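Local coordinates for putative epoxide hydrolase protein (Klebsiella pneumoniae subsp. pneumoniae, PDB 5BOV) that probably acts as an alpha/beta-fold hydrolase, perhaps opening epoxides or cleaving a monoacylglycerol-like ester, though its true substrate is not established, at residues A[7-12]-A[23-27]; A[17-22]-A[71-75]; A[140-145]-A[219-224]; A[240-244]-A[268-272]. One frame throughout, in Å; residues are numbered along the deposited sequence.

Overall arrangement
In this alpha/beta-hydrolase chain contacts 1 and 2 interlock near the N terminus, and contacts 3 and 4 follow in series. Contact 1 folds the N-terminal loop back onto strand 19-26, at the open end of the hairpin of strands 12-16 and 19-26. Contact 2 pairs the start of that same strand with the far end of strand 59-74; its segments alternate with those of contact 1, so the two cross, and they touch where I11 packs on T71. Contact 3 then spans the helical region between strands 127-133 and 247-252, bringing helix 141-144 to the end of helix 209-220. Contact 4 joins the two loops that lead into strands 247-252 and 273-278, and meets contact 3 through I143 and L240, whose CD1 atoms lie 3.9 Å apart.

Contact 1. Residues A[7-12]-A[23-27]; sequences AFDKIQ and YVDIG
A 3-10 turn, 7-9, held by K10 N to A7 O at 3.2 Å, leads through extended K10 and I11 into an antiparallel pairing with strand 23-26. Q12 and Y23 form a hydrogen-bonded pair, CA atoms 5.2 Å apart: Q12 N donates to Y23 O at 2.8 Å and Y23 N to Q12 O at 2.9 Å. I11 still faces V24 at 5.2 Å (CA to CA), but the spacing opens to 7.1 Å at A7 and I26; a water donates to K10 O (2.6 Å) and accepts from D25 N (3.0 Å) and, weakly, Q12 NE2 (3.3 Å). Salt bridges outside join K10 to D4, D25 to R29 and R60. Q12 CB sits over the face of the Y23 ring (chi1 p), 3.7 Å from its centroid, a CH-pi contact. F8, chi1 t, receives V24 CG2 over its face, 4.0 Å from the centroid. At this open hairpin end, F8 and I26 reach A51 of helix 50-56; V24 and I26 bond to strand 59-74.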
loop_
_atom_site.group_PDB
_atom_site.type_symbol
_atom_site.label_atom_id
_atom_site.label_comp_id
_atom_site.label_asym_id
_atom_site.label_seq_id
_atom_site.Cartn_x
_atom_site.Cartn_y
_atom_site.Cartn_z
ATOM N N ALA A 7 -0.871 19.768 11.026
ATOM C CA ALA A 7 -0.109 19.710 9.748
ATOM C C ALA A 7 -0.517 18.570 8.851
ATOM O O ALA A 7 -0.419 18.657 7.613
ATOM C CB ALA A 7 1.412 19.566 10.011
ATOM N N PHE A 8 -0.863 17.467 9.508
ATOM C CA PHE A 8 -1.200 16.253 8.726
ATOM C C PHE A 8 -2.540 16.425 8.060
ATOM O O PHE A 8 -2.824 15.681 7.117
ATOM C CB PHE A 8 -1.256 15.033 9.653
ATOM C CG PHE A 8 -1.260 13.736 8.906
ATOM C CD1 PHE A 8 -0.070 13.177 8.423
ATOM C CD2 PHE A 8 -2.459 13.095 8.642
ATOM C CE1 PHE A 8 -0.070 12.014 7.692
ATOM C CE2 PHE A 8 -2.432 11.943 7.914
ATOM C CZ PHE A 8 -1.254 11.426 7.433
ATOM N N ASP A 9 -3.346 17.413 8.444
ATOM C CA ASP A 9 -4.567 17.700 7.753
ATOM C C ASP A 9 -4.480 18.715 6.584
ATOM O O ASP A 9 -5.519 19.018 5.993
ATOM C CB ASP A 9 -5.649 18.085 8.736
ATOM C CG ASP A 9 -6.088 16.914 9.616
ATOM O OD1 ASP A 9 -5.946 15.732 9.198
ATOM O OD2 ASP A 9 -6.524 17.233 10.761
ATOM N N LYS A 10 -3.278 19.166 6.216
ATOM C CA LYS A 10 -3.113 20.038 5.073
ATOM C C LYS A 10 -2.770 19.131 3.905
ATOM O O LYS A 10 -1.710 18.588 3.857
ATOM C CB LYS A 10 -2.038 21.088 5.353
ATOM C CG LYS A 10 -2.516 22.073 6.399
ATOM C CD LYS A 10 -1.393 23.034 6.803
ATOM C CE LYS A 10 -1.971 24.170 7.626
ATOM N NZ LYS A 10 -2.096 23.726 9.042
ATOM N N ILE A 11 -3.743 18.916 3.040
ATOM C CA ILE A 11 -3.600 18.049 1.889
ATOM C C ILE A 11 -3.164 18.844 0.685
ATOM O O ILE A 11 -3.772 19.836 0.333
ATOM C CB ILE A 11 -4.898 17.336 1.545
ATOM C CG1 ILE A 11 -5.422 16.619 2.809
ATOM C CG2 ILE A 11 -4.666 16.342 0.448
ATOM C CD1 ILE A 11 -4.435 15.678 3.460
ATOM N N GLN A 12 -2.042 18.443 0.098
ATOM C CA GLN A 12 -1.493 19.087 -1.105
ATOM C C GLN A 12 -1.935 18.292 -2.324
ATOM O O GLN A 12 -2.326 17.136 -2.210
ATOM C CB GLN A 12 0.035 19.060 -1.099
ATOM C CG GLN A 12 0.754 19.478 0.188
ATOM C CD GLN A 12 0.493 20.875 0.506
ATOM O OE1 GLN A 12 0.524 21.747 -0.371
ATOM N NE2 GLN A 12 0.212 21.153 1.792
ATOM N N TYR A 23 -1.793 14.456 -1.309
ATOM C CA TYR A 23 -0.726 13.984 -0.403
ATOM C C TYR A 23 -0.446 14.922 0.725
ATOM O O TYR A 23 -0.579 16.133 0.602
ATOM C CB TYR A 23 0.553 13.644 -1.183
ATOM C CG TYR A 23 1.202 14.859 -1.806
ATOM C CD1 TYR A 23 0.667 15.468 -2.951
ATOM C CD2 TYR A 23 2.322 15.406 -1.257
ATOM C CE1 TYR A 23 1.210 16.633 -3.469
ATOM C CE2 TYR A 23 2.917 16.573 -1.785
ATOM C CZ TYR A 23 2.376 17.168 -2.878
ATOM O OH TYR A 23 2.902 18.302 -3.402
ATOM N N VAL A 24 0.004 14.383 1.850
ATOM C CA VAL A 24 0.635 15.147 2.915
ATOM C C VAL A 24 2.131 15.231 2.652
ATOM O O VAL A 24 2.738 14.324 2.119
ATOM C CB VAL A 24 0.432 14.415 4.238
ATOM C CG1 VAL A 24 1.153 15.069 5.371
ATOM C CG2 VAL A 24 -1.029 14.298 4.538
ATOM N N ASP A 25 2.677 16.411 2.952
ATOM C CA ASP A 25 4.125 16.662 2.802
ATOM C C ASP A 25 4.565 17.481 4.008
ATOM O O ASP A 25 4.287 18.664 4.073
ATOM C CB ASP A 25 4.364 17.422 1.485
ATOM C CG ASP A 25 5.818 17.692 1.187
ATOM O OD1 ASP A 25 6.696 17.386 2.013
ATOM O OD2 ASP A 25 6.047 18.221 0.071
ATOM N N ILE A 26 5.207 16.814 4.956
ATOM C CA ILE A 26 5.567 17.434 6.216
ATOM C C ILE A 26 7.031 17.166 6.538
ATOM O O ILE A 26 7.728 16.321 5.918
ATOM C CB ILE A 26 4.721 17.000 7.373
ATOM C CG1 ILE A 26 4.766 15.468 7.562
ATOM C CG2 ILE A 26 3.321 17.567 7.168
ATOM C CD1 ILE A 26 3.981 15.046 8.785
ATOM N N GLY A 27 7.564 17.949 7.471
ATOM C CA GLY A 27 8.956 17.830 7.818
ATOM C C GLY A 27 9.854 18.790 7.080
ATOM O O GLY A 27 9.445 19.506 6.182
HETATM O O HOH W 1 0.923 18.669 3.851
#

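Contact 2. Residues A[17-22]-A[71-75]; sequences GDLNIG and TTRFL
Two backbone hydrogen bonds fix the register where the start of strand 19-26 pairs antiparallel with the end of strand 59-74, its neighbour in the mixed sheet of the alpha/beta-hydrolase fold: N20 N to R73 O, 2.8 Å, and R73 N to N20 O, 2.9 Å, with the CA atoms of this hydrogen-bonded pair 5.3 Å apart. A third, L75 N to D18 O at 3.0 Å, is almost straight. Between them L19 and F74 form a non-hydrogen-bonded pair, CA atoms 4.5 Å apart. At the other end a side chain replaces the backbone: T72, chi1 m, offers OG1 to G22 N at 2.9 Å while that hydroxyl is also bonded to Y65 O of its own strand. L19, chi1 m and chi2 t, sets CD2 over the F74 ring, 3.8 Å from the centroid, a CH-pi contact near R67. L75 bends back so that CD1 lies 3.3 Å from G17 O and CD2 3.8 Å from N20 CB. G22 lacks a side chain where a CB would collide with T71 OG1. N20 and R73 share the other face, N20 ND2 over the guanidinium and 3.0 Å from R73 NE; as both are donors, this is close contact without a hydrogen bond, and N20 OD1 turns to Q13. The pairing thus rests on three backbone bonds and the T72 hydroxyl, not on attraction between N20 and R73.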
loop_
_atom_site.group_PDB
_atom_site.type_symbol
_atom_site.label_atom_id
_atom_site.label_comp_id
_atom_site.label_asym_id
_atom_site.label_seq_id
_atom_site.Cartn_x
_atom_site.Cartn_y
_atom_site.Cartn_z
ATOM N N GLY A 17 1.666 12.158 -13.791
ATOM C CA GLY A 17 1.285 11.084 -14.702
ATOM C C GLY A 17 -0.162 11.261 -15.116
ATOM O O GLY A 17 -0.565 12.327 -15.590
ATOM N N ASP A 18 -0.938 10.222 -14.916
ATOM C CA ASP A 18 -2.366 10.269 -15.224
ATOM C C ASP A 18 -3.239 10.806 -14.106
ATOM O O ASP A 18 -4.487 10.883 -14.269
ATOM C CB ASP A 18 -2.832 8.849 -15.580
ATOM C CG ASP A 18 -2.273 8.351 -16.902
ATOM O OD1 ASP A 18 -1.880 9.142 -17.761
ATOM O OD2 ASP A 18 -2.378 7.099 -17.134
ATOM N N LEU A 19 -2.621 11.191 -12.975
ATOM C CA LEU A 19 -3.369 11.621 -11.801
ATOM C C LEU A 19 -3.104 13.040 -11.367
ATOM O O LEU A 19 -2.069 13.611 -11.688
ATOM C CB LEU A 19 -2.913 10.696 -10.657
ATOM C CG LEU A 19 -3.083 9.206 -10.866
ATOM C CD1 LEU A 19 -2.541 8.458 -9.646
ATOM C CD2 LEU A 19 -4.560 8.817 -11.076
ATOM N N ASN A 20 -4.038 13.548 -10.598
ATOM C CA ASN A 20 -3.747 14.637 -9.662
ATOM C C ASN A 20 -3.744 13.956 -8.273
ATOM O O ASN A 20 -4.773 13.489 -7.832
ATOM C CB ASN A 20 -4.796 15.736 -9.805
ATOM C CG ASN A 20 -4.890 16.686 -8.620
ATOM O OD1 ASN A 20 -4.054 16.781 -7.735
ATOM N ND2 ASN A 20 -6.059 17.326 -8.549
ATOM N N ILE A 21 -2.562 13.862 -7.691
ATOM C CA ILE A 21 -2.373 13.120 -6.500
ATOM C C ILE A 21 -2.564 14.029 -5.321
ATOM O O ILE A 21 -1.938 15.110 -5.240
ATOM C CB ILE A 21 -0.963 12.464 -6.471
ATOM C CG1 ILE A 21 -0.920 11.353 -7.511
ATOM C CG2 ILE A 21 -0.687 11.841 -5.075
ATOM C CD1 ILE A 21 0.438 10.665 -7.683
ATOM N N GLY A 22 -3.389 13.571 -4.356
ATOM C CA GLY A 22 -3.510 14.191 -3.046
ATOM C C GLY A 22 -2.534 13.601 -2.029
ATOM O O GLY A 22 -2.407 12.400 -1.943
ATOM N N THR A 71 -8.473 12.433 -2.116
ATOM C CA THR A 71 -8.463 13.483 -3.123
ATOM C C THR A 71 -7.530 13.181 -4.313
ATOM O O THR A 71 -7.236 14.091 -5.136
ATOM C CB THR A 71 -8.040 14.816 -2.459
ATOM O OG1 THR A 71 -6.712 14.696 -1.949
ATOM C CG2 THR A 71 -9.007 15.241 -1.419
ATOM N N THR A 72 -7.045 11.944 -4.449
ATOM C CA THR A 72 -6.372 11.575 -5.632
ATOM C C THR A 72 -7.412 11.353 -6.746
ATOM O O THR A 72 -8.354 10.603 -6.532
ATOM C CB THR A 72 -5.494 10.358 -5.440
ATOM O OG1 THR A 72 -4.336 10.808 -4.689
ATOM C CG2 THR A 72 -5.022 9.769 -6.793
ATOM N N ARG A 73 -7.193 11.926 -7.931
ATOM C CA ARG A 73 -8.203 11.821 -9.007
ATOM C C ARG A 73 -7.500 11.584 -10.335
ATOM O O ARG A 73 -6.311 11.903 -10.486
ATOM C CB ARG A 73 -9.119 13.089 -9.064
ATOM C CG ARG A 73 -8.397 14.363 -9.355
ATOM C CD ARG A 73 -9.350 15.566 -9.382
ATOM N NE ARG A 73 -8.707 16.818 -9.839
ATOM C CZ ARG A 73 -8.128 17.057 -11.027
ATOM N NH1 ARG A 73 -8.094 16.165 -12.013
ATOM N NH2 ARG A 73 -7.582 18.251 -11.239
ATOM N N PHE A 74 -8.207 10.974 -11.252
ATOM C CA PHE A 74 -7.705 10.870 -12.634
ATOM C C PHE A 74 -7.888 12.240 -13.315
ATOM O O PHE A 74 -8.940 12.852 -13.238
ATOM C CB PHE A 74 -8.449 9.779 -13.392
ATOM C CG PHE A 74 -8.024 8.397 -12.984
ATOM C CD1 PHE A 74 -8.582 7.769 -11.885
ATOM C CD2 PHE A 74 -7.032 7.723 -13.690
ATOM C CE1 PHE A 74 -8.179 6.504 -11.517
ATOM C CE2 PHE A 74 -6.607 6.434 -13.297
ATOM C CZ PHE A 74 -7.134 5.856 -12.193
ATOM N N LEU A 75 -6.894 12.618 -14.103
ATOM C CA LEU A 75 -6.952 13.866 -14.866
ATOM C C LEU A 75 -7.988 13.816 -15.966
ATOM O O LEU A 75 -8.594 14.854 -16.303
ATOM C CB LEU A 75 -5.577 14.166 -15.440
ATOM C CG LEU A 75 -4.491 14.368 -14.392
ATOM C CD1 LEU A 75 -3.134 14.303 -15.035
ATOM C CD2 LEU A 75 -4.662 15.679 -13.630
#

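Contact 3. Residues A[140-145]-A[219-224]; sequences SQQIGE and WRLGLE
This is a helix-end to helix-start contact in the helical region inserted between strands 127-133 and 247-252, the place of the cap in alpha/beta hydrolases. The short helix 141-144 is N-capped by S140, whose OG accepts from I143 N at 3.1 Å. It lies against the C-terminal end of helix 209-220, which closes in a Schellman motif at G222, with phi positive and G222 N bonded to W219 O at 2.9 Å. The CA atoms come within 4.8 Å for Q141 and G222 and 4.9 Å for G144 and L221. Q141, chi1 m and chi2 t, reaches across: its NE2 donates to W219 O at 3.0 Å and to E224 O at 2.9 Å. Q141 CG sits over the six-membered ring of W219, 3.5 Å from the centroid, a CH-pi contact. Two waters bridge the gap. One donates to S140 O (2.7 Å) and R220 O (3.1 Å); the other accepts from W219 NE1 at 2.7 Å and donates weakly to Q141 OE1 at 3.5 Å. G144 CA comes close enough for a CA-H...O contact with R220 O, 3.3 Å, where a CB would clash. L221 CD2 packs on G144 O at 3.8 Å. A single amide therefore satisfies two carbonyls around the helix terminus, and water serves R220 O, so that polar groups and glycine, more than apolar side chains, make the joint.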
loop_
_atom_site.group_PDB
_atom_site.type_symbol
_atom_site.label_atom_id
_atom_site.label_comp_id
_atom_site.label_asym_id
_atom_site.label_seq_id
_atom_site.Cartn_x
_atom_site.Cartn_y
_atom_site.Cartn_z
ATOM N N SER A 140 1.952 -12.435 -9.810
ATOM C CA SER A 140 1.662 -12.392 -11.220
ATOM C C SER A 140 0.259 -12.954 -11.443
ATOM O O SER A 140 -0.273 -13.606 -10.542
ATOM C CB SER A 140 2.629 -13.256 -12.029
ATOM O OG SER A 140 2.457 -14.653 -11.773
ATOM N N GLN A 141 -0.291 -12.743 -12.614
ATOM C CA GLN A 141 -1.608 -13.302 -12.957
ATOM C C GLN A 141 -1.529 -14.809 -13.015
ATOM O O GLN A 141 -2.452 -15.501 -12.591
ATOM C CB GLN A 141 -2.149 -12.706 -14.260
ATOM C CG GLN A 141 -2.402 -11.226 -14.122
ATOM C CD GLN A 141 -3.124 -10.663 -15.293
ATOM O OE1 GLN A 141 -2.636 -10.725 -16.432
ATOM N NE2 GLN A 141 -4.307 -10.142 -15.069
ATOM N N GLN A 142 -0.446 -15.337 -13.530
ATOM C CA GLN A 142 -0.309 -16.775 -13.644
ATOM C C GLN A 142 -0.354 -17.438 -12.254
ATOM O O GLN A 142 -0.996 -18.484 -12.047
ATOM C CB GLN A 142 0.967 -17.059 -14.454
ATOM C CG GLN A 142 1.179 -18.526 -14.631
ATOM C CD GLN A 142 2.617 -18.860 -14.489
ATOM O OE1 GLN A 142 3.147 -19.040 -13.325
ATOM N NE2 GLN A 142 3.273 -18.974 -15.629
ATOM N N ILE A 143 0.306 -16.831 -11.282
ATOM C CA ILE A 143 0.218 -17.323 -9.905
ATOM C C ILE A 143 -1.167 -17.105 -9.322
ATOM O O ILE A 143 -1.707 -17.994 -8.644
ATOM C CB ILE A 143 1.327 -16.736 -9.001
ATOM C CG1 ILE A 143 2.724 -17.212 -9.484
ATOM C CG2 ILE A 143 1.030 -17.027 -7.554
ATOM C CD1 ILE A 143 3.872 -16.323 -9.000
ATOM N N GLY A 144 -1.765 -15.933 -9.569
ATOM C CA GLY A 144 -3.050 -15.603 -9.019
ATOM C C GLY A 144 -4.205 -16.515 -9.471
ATOM O O GLY A 144 -5.189 -16.617 -8.771
ATOM N N GLU A 145 -4.012 -17.162 -10.585
ATOM C CA GLU A 145 -4.957 -18.209 -11.096
ATOM C C GLU A 145 -4.954 -19.498 -10.272
ATOM O O GLU A 145 -5.900 -20.271 -10.416
ATOM C CB GLU A 145 -4.597 -18.520 -12.565
ATOM C CG GLU A 145 -5.036 -17.446 -13.520
ATOM C CD GLU A 145 -4.386 -17.503 -14.920
ATOM O OE1 GLU A 145 -3.686 -18.470 -15.271
ATOM O OE2 GLU A 145 -4.577 -16.480 -15.648
ATOM N N TRP A 219 -7.761 -8.160 -11.665
ATOM C CA TRP A 219 -6.463 -8.363 -12.282
ATOM C C TRP A 219 -5.681 -9.469 -11.588
ATOM O O TRP A 219 -5.103 -10.315 -12.228
ATOM C CB TRP A 219 -5.618 -7.052 -12.315
ATOM C CG TRP A 219 -4.319 -7.195 -13.115
ATOM C CD1 TRP A 219 -4.116 -6.810 -14.398
ATOM C CD2 TRP A 219 -3.075 -7.717 -12.660
ATOM N NE1 TRP A 219 -2.860 -7.104 -14.793
ATOM C CE2 TRP A 219 -2.186 -7.652 -13.734
ATOM C CE3 TRP A 219 -2.646 -8.278 -11.475
ATOM C CZ2 TRP A 219 -0.895 -8.055 -13.641
ATOM C CZ3 TRP A 219 -1.356 -8.671 -11.371
ATOM C CH2 TRP A 219 -0.484 -8.571 -12.441
ATOM N N ARG A 220 -5.731 -9.493 -10.255
ATOM C CA ARG A 220 -4.946 -10.409 -9.480
ATOM C C ARG A 220 -5.325 -11.867 -9.795
ATOM O O ARG A 220 -4.469 -12.729 -9.765
ATOM C CB ARG A 220 -5.209 -10.136 -8.012
ATOM C CG ARG A 220 -4.388 -10.930 -7.064
ATOM C CD ARG A 220 -4.722 -10.461 -5.640
ATOM N NE ARG A 220 -4.299 -11.503 -4.699
ATOM C CZ ARG A 220 -3.061 -11.709 -4.319
ATOM N NH1 ARG A 220 -2.070 -10.921 -4.756
ATOM N NH2 ARG A 220 -2.811 -12.707 -3.484
ATOM N N LEU A 221 -6.611 -12.083 -10.109
ATOM C CA LEU A 221 -7.159 -13.388 -10.426
ATOM C C LEU A 221 -7.038 -13.754 -11.910
ATOM O O LEU A 221 -7.505 -14.824 -12.324
ATOM C CB LEU A 221 -8.601 -13.455 -9.971
ATOM C CG LEU A 221 -8.843 -13.403 -8.454
ATOM C CD1 LEU A 221 -10.299 -13.237 -8.169
ATOM C CD2 LEU A 221 -8.268 -14.641 -7.802
ATOM N N GLY A 222 -6.442 -12.891 -12.699
ATOM C CA GLY A 222 -6.282 -13.137 -14.112
ATOM C C GLY A 222 -7.546 -12.877 -14.897
ATOM O O GLY A 222 -7.660 -13.367 -16.008
ATOM N N LEU A 223 -8.478 -12.082 -14.372
ATOM C CA LEU A 223 -9.758 -11.839 -14.997
ATOM C C LEU A 223 -9.874 -10.522 -15.724
ATOM O O LEU A 223 -10.916 -10.162 -16.230
ATOM C CB LEU A 223 -10.867 -11.932 -13.945
ATOM C CG LEU A 223 -10.923 -13.252 -13.205
ATOM C CD1 LEU A 223 -11.948 -13.150 -12.104
ATOM C CD2 LEU A 223 -11.276 -14.371 -14.182
ATOM N N GLU A 224 -8.772 -9.803 -15.818
ATOM C CA GLU A 224 -8.744 -8.513 -16.482
ATOM C C GLU A 224 -7.389 -8.465 -17.145
ATOM O O GLU A 224 -6.401 -8.867 -16.555
ATOM C CB GLU A 224 -8.851 -7.389 -15.436
ATOM C CG GLU A 224 -9.592 -6.213 -15.876
ATOM C CD GLU A 224 -9.847 -5.303 -14.707
ATOM O OE1 GLU A 224 -8.886 -4.625 -14.349
ATOM O OE2 GLU A 224 -10.969 -5.369 -14.140
HETATM O O HOH W 2 -1.617 -12.286 -8.650
HETATM O O HOH W 3 -1.629 -7.487 -17.202
#

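Contact 4. Residues A[240-244]-A[268-272]; sequences LPPIT and KFTGK
Neither segment is a regular strand: P241 to I243 and F269 are extended, L240 has positive phi, and K268, T270 and T244 turn with psi near 0. The runs CA 240 to 244 and CA 268 to 271 lie 13° apart, P242 beside K268, I243 beside F269, T244 beside G271. Two backbone hydrogen bonds make a single bridge between I243 and F269, CA atoms 4.9 Å apart: I243 N to K268 O at 2.9 Å and T270 N to I243 O at 2.9 Å. K268, chi1 to chi3 all m, curls back so that NZ donates to L240 O at 2.8 Å; it also makes a cation-pi contact with Y136. A water donates to T244 O (3.0 Å) and accepts from K272 N (3.1 Å). Apolar packing brings I243 CD1 to F269 CE1 at 3.8 Å, with I243 lying on helix 111-122. The bridge joins the loops leading into parallel neighbours 247-252 and 273-278, the latter outermost on that side of the alpha/beta-hydrolase sheet.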
loop_
_atom_site.group_PDB
_atom_site.type_symbol
_atom_site.label_atom_id
_atom_site.label_comp_id
_atom_site.label_asym_id
_atom_site.label_seq_id
_atom_site.Cartn_x
_atom_site.Cartn_y
_atom_site.Cartn_z
ATOM N N LEU A 240 9.243 -12.561 -10.682
ATOM C CA LEU A 240 9.465 -12.401 -9.254
ATOM C C LEU A 240 10.879 -11.936 -8.970
ATOM O O LEU A 240 11.624 -12.607 -8.259
ATOM C CB LEU A 240 9.095 -13.637 -8.476
ATOM C CG LEU A 240 7.717 -14.268 -8.789
ATOM C CD1 LEU A 240 7.498 -15.491 -7.877
ATOM C CD2 LEU A 240 6.612 -13.263 -8.661
ATOM N N PRO A 241 11.259 -10.787 -9.498
ATOM C CA PRO A 241 12.596 -10.291 -9.308
ATOM C C PRO A 241 12.908 -9.985 -7.835
ATOM O O PRO A 241 12.064 -9.467 -7.139
ATOM C CB PRO A 241 12.603 -9.005 -10.129
ATOM C CG PRO A 241 11.201 -8.551 -10.070
ATOM C CD PRO A 241 10.433 -9.812 -10.217
ATOM N N PRO A 242 14.122 -10.220 -7.390
ATOM C CA PRO A 242 14.425 -9.912 -6.010
ATOM C C PRO A 242 14.635 -8.426 -5.789
ATOM O O PRO A 242 14.826 -7.670 -6.750
ATOM C CB PRO A 242 15.742 -10.649 -5.797
ATOM C CG PRO A 242 16.385 -10.688 -7.141
ATOM C CD PRO A 242 15.223 -10.955 -8.062
ATOM N N ILE A 243 14.474 -8.014 -4.532
ATOM C CA ILE A 243 14.705 -6.612 -4.160
ATOM C C ILE A 243 16.104 -6.529 -3.597
ATOM O O ILE A 243 16.485 -7.250 -2.633
ATOM C CB ILE A 243 13.628 -6.196 -3.162
ATOM C CG1 ILE A 243 12.318 -6.019 -3.966
ATOM C CG2 ILE A 243 14.018 -4.892 -2.496
ATOM C CD1 ILE A 243 11.090 -5.999 -3.151
ATOM N N THR A 244 16.877 -5.604 -4.131
ATOM C CA THR A 244 18.286 -5.493 -3.818
ATOM C C THR A 244 18.613 -4.431 -2.749
ATOM O O THR A 244 19.740 -4.330 -2.264
ATOM C CB THR A 244 19.102 -5.121 -5.107
ATOM O OG1 THR A 244 18.730 -3.817 -5.563
ATOM C CG2 THR A 244 18.911 -6.155 -6.177
ATOM N N LYS A 268 13.914 -13.429 -1.186
ATOM C CA LYS A 268 13.513 -12.405 -2.137
ATOM C C LYS A 268 14.184 -11.081 -1.882
ATOM O O LYS A 268 14.059 -10.181 -2.728
ATOM C CB LYS A 268 12.021 -12.202 -2.111
ATOM C CG LYS A 268 11.196 -13.443 -2.315
ATOM C CD LYS A 268 11.623 -14.176 -3.551
ATOM C CE LYS A 268 11.377 -13.420 -4.832
ATOM N NZ LYS A 268 11.803 -14.255 -6.004
ATOM N N PHE A 269 14.977 -10.956 -0.842
ATOM C CA PHE A 269 15.623 -9.681 -0.510
ATOM C C PHE A 269 17.147 -9.989 -0.476
ATOM O O PHE A 269 17.609 -10.724 0.426
ATOM C CB PHE A 269 15.132 -9.222 0.812
ATOM C CG PHE A 269 13.667 -8.921 0.815
ATOM C CD1 PHE A 269 13.202 -7.712 0.302
ATOM C CD2 PHE A 269 12.786 -9.869 1.213
ATOM C CE1 PHE A 269 11.838 -7.486 0.244
ATOM C CE2 PHE A 269 11.388 -9.609 1.158
ATOM C CZ PHE A 269 10.947 -8.415 0.706
ATOM N N THR A 270 17.841 -9.545 -1.510
ATOM C CA THR A 270 19.189 -9.948 -1.741
ATOM C C THR A 270 20.238 -8.983 -1.222
ATOM O O THR A 270 21.419 -9.270 -1.407
ATOM C CB THR A 270 19.418 -10.233 -3.232
ATOM O OG1 THR A 270 19.001 -9.111 -4.018
ATOM C CG2 THR A 270 18.636 -11.452 -3.666
ATOM N N GLY A 271 19.798 -7.828 -0.674
ATOM C CA GLY A 271 20.702 -6.920 -0.026
ATOM C C GLY A 271 20.638 -7.063 1.479
ATOM O O GLY A 271 20.433 -8.124 2.039
ATOM N N LYS A 272 20.915 -5.964 2.166
ATOM C CA LYS A 272 20.830 -5.928 3.608
ATOM C C LYS A 272 19.398 -6.182 3.981
ATOM O O LYS A 272 18.488 -5.717 3.296
ATOM C CB LYS A 272 21.270 -4.536 4.089
ATOM C CG LYS A 272 22.751 -4.327 3.827
ATOM C CD LYS A 272 23.125 -2.965 4.312
ATOM C CE LYS A 272 24.642 -2.822 4.295
ATOM N NZ LYS A 272 25.085 -1.550 4.928
HETATM O O HOH W 4 21.230 -3.618 0.211
#